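Local coordinates for protein putative sortase (PDB 2W1K) that probably joins pilin subunits through covalent transpeptidation as a class C sortase, taking part in building the pilus fibre of Streptococcus pneumoniae, at residues N39-P44 / A92-T97. Sequence-based numbering, arbitrary orientation.
Sequences NRIVDP and AHVDGT
Val94, whose methyls meet Ile41 and Pro44, offers its carbonyl O to two donors of Thr97: the backbone N at 3.1 Å and the hydroxyl OG1 at 2.8 Å. The backbone bond closes a type II beta turn just beyond His93 in the sortase beta-barrel, and the hydroxyl bond reinforces it. Residues 39-44 pack against it from the loop after helix 18-34, consistent with the lid that covers the active site in class C sortases; Asp43 salt-bridges Arg184. Threonine suits the fourth turn position because OG1, between backbone N and carbonyl carbon (chi1 72°), can reach back to Val94 O in the carbonyl plane and also bonds Val109 N of strand 106-111, while CG2 touches Ile41 CD1 at 3.9 Å. Gly96 takes a positive phi (101°), which suits glycine at the third turn position, and having no CB it lets Ile41 CG1 come close. The branching of Val94 serves two neighbours. CG1, anti to the backbone N (chi1 179°), meets Ile41 CG2 at 3.8 Å, the side chains crossing at about a right angle; CG2 lies 4.0 Å from Pro44 CB. No direct hydrogen bond joins the segments, and water links their backbones instead. One molecule donates to Gly96 O and, weakly, to Asn39 O. Another accepts from Val42 N at 2.8 Å and donates to Asp95 O at 2.6 Å.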
# COMPACT_ATOMS: atom_id res chain seq x y z
N ASN A 39 -10.61 -16.26 2.45
CA ASN A 39 -9.58 -16.96 3.25
C ASN A 39 -8.07 -16.89 2.88
O ASN A 39 -7.28 -16.15 3.51
CB ASN A 39 -10.00 -18.38 3.66
CG ASN A 39 -10.20 -18.50 5.17
OD1 ASN A 39 -9.27 -18.19 5.95
ND2 ASN A 39 -11.41 -18.89 5.60
N ARG A 40 -7.69 -17.67 1.88
CA ARG A 40 -6.33 -17.63 1.36
C ARG A 40 -5.97 -16.26 0.70
O ARG A 40 -6.65 -15.72 -0.22
CB ARG A 40 -6.04 -18.85 0.46
CG ARG A 40 -5.77 -20.16 1.25
CD ARG A 40 -5.19 -21.28 0.38
NE ARG A 40 -3.81 -20.96 0.02
CZ ARG A 40 -3.40 -20.55 -1.18
NH1 ARG A 40 -2.12 -20.25 -1.36
NH2 ARG A 40 -4.25 -20.45 -2.21
N ILE A 41 -4.94 -15.67 1.27
CA ILE A 41 -4.28 -14.56 0.67
C ILE A 41 -3.40 -15.23 -0.40
O ILE A 41 -2.89 -16.26 -0.13
CB ILE A 41 -3.48 -13.85 1.76
CG1 ILE A 41 -4.47 -13.11 2.65
CG2 ILE A 41 -2.37 -12.99 1.13
CD1 ILE A 41 -4.06 -12.89 4.01
N VAL A 42 -3.24 -14.70 -1.60
CA VAL A 42 -2.39 -15.38 -2.59
C VAL A 42 -1.01 -14.71 -2.54
O VAL A 42 -0.92 -13.50 -2.31
CB VAL A 42 -3.05 -15.33 -4.02
CG1 VAL A 42 -2.09 -15.56 -5.11
CG2 VAL A 42 -4.21 -16.32 -4.07
N ASP A 43 0.08 -15.48 -2.75
CA ASP A 43 1.36 -14.82 -2.95
C ASP A 43 1.37 -13.87 -4.12
O ASP A 43 1.08 -14.28 -5.22
CB ASP A 43 2.52 -15.77 -3.14
CG ASP A 43 3.85 -15.02 -3.12
OD1 ASP A 43 4.12 -14.36 -2.09
OD2 ASP A 43 4.60 -15.07 -4.10
N PRO A 44 1.69 -12.58 -3.88
CA PRO A 44 1.72 -11.55 -4.93
C PRO A 44 2.82 -11.74 -5.97
O PRO A 44 2.73 -11.20 -7.06
CB PRO A 44 1.95 -10.26 -4.14
CG PRO A 44 2.61 -10.72 -2.90
CD PRO A 44 1.99 -12.01 -2.55
N ALA A 92 1.10 -2.45 -5.43
CA ALA A 92 -0.27 -3.07 -5.60
C ALA A 92 -0.75 -3.61 -4.29
O ALA A 92 -0.03 -4.39 -3.65
CB ALA A 92 -0.28 -4.17 -6.61
N HIS A 93 -1.99 -3.24 -3.88
CA HIS A 93 -2.56 -3.78 -2.68
C HIS A 93 -2.81 -5.28 -2.90
O HIS A 93 -3.18 -5.71 -4.02
CB HIS A 93 -3.85 -3.04 -2.34
CG HIS A 93 -4.65 -3.73 -1.30
ND1 HIS A 93 -5.61 -4.68 -1.62
CD2 HIS A 93 -4.62 -3.64 0.07
CE1 HIS A 93 -6.11 -5.16 -0.50
NE2 HIS A 93 -5.54 -4.57 0.53
N VAL A 94 -2.53 -6.08 -1.87
CA VAL A 94 -2.72 -7.56 -1.86
C VAL A 94 -4.15 -7.97 -1.48
O VAL A 94 -4.59 -7.79 -0.35
CB VAL A 94 -1.65 -8.22 -0.97
CG1 VAL A 94 -1.83 -9.78 -0.90
CG2 VAL A 94 -0.21 -7.91 -1.65
N ASP A 95 -4.89 -8.45 -2.46
CA ASP A 95 -6.25 -8.91 -2.24
C ASP A 95 -6.30 -9.90 -1.09
O ASP A 95 -5.47 -10.85 -1.01
CB ASP A 95 -6.77 -9.55 -3.51
CG ASP A 95 -8.28 -9.97 -3.39
OD1 ASP A 95 -9.17 -9.14 -3.10
OD2 ASP A 95 -8.60 -11.16 -3.54
N GLY A 96 -7.30 -9.73 -0.21
CA GLY A 96 -7.59 -10.64 0.83
C GLY A 96 -6.98 -10.00 2.11
O GLY A 96 -7.09 -10.53 3.22
N THR A 97 -6.28 -8.88 1.95
CA THR A 97 -5.91 -8.05 3.15
C THR A 97 -6.74 -6.75 3.08
O THR A 97 -7.11 -6.27 1.99
CB THR A 97 -4.42 -7.73 3.26
OG1 THR A 97 -4.06 -6.77 2.24
CG2 THR A 97 -3.61 -9.09 3.10
O HOH W 1 -8.74 -13.05 3.46
O HOH W 2 -4.20 -12.34 -2.75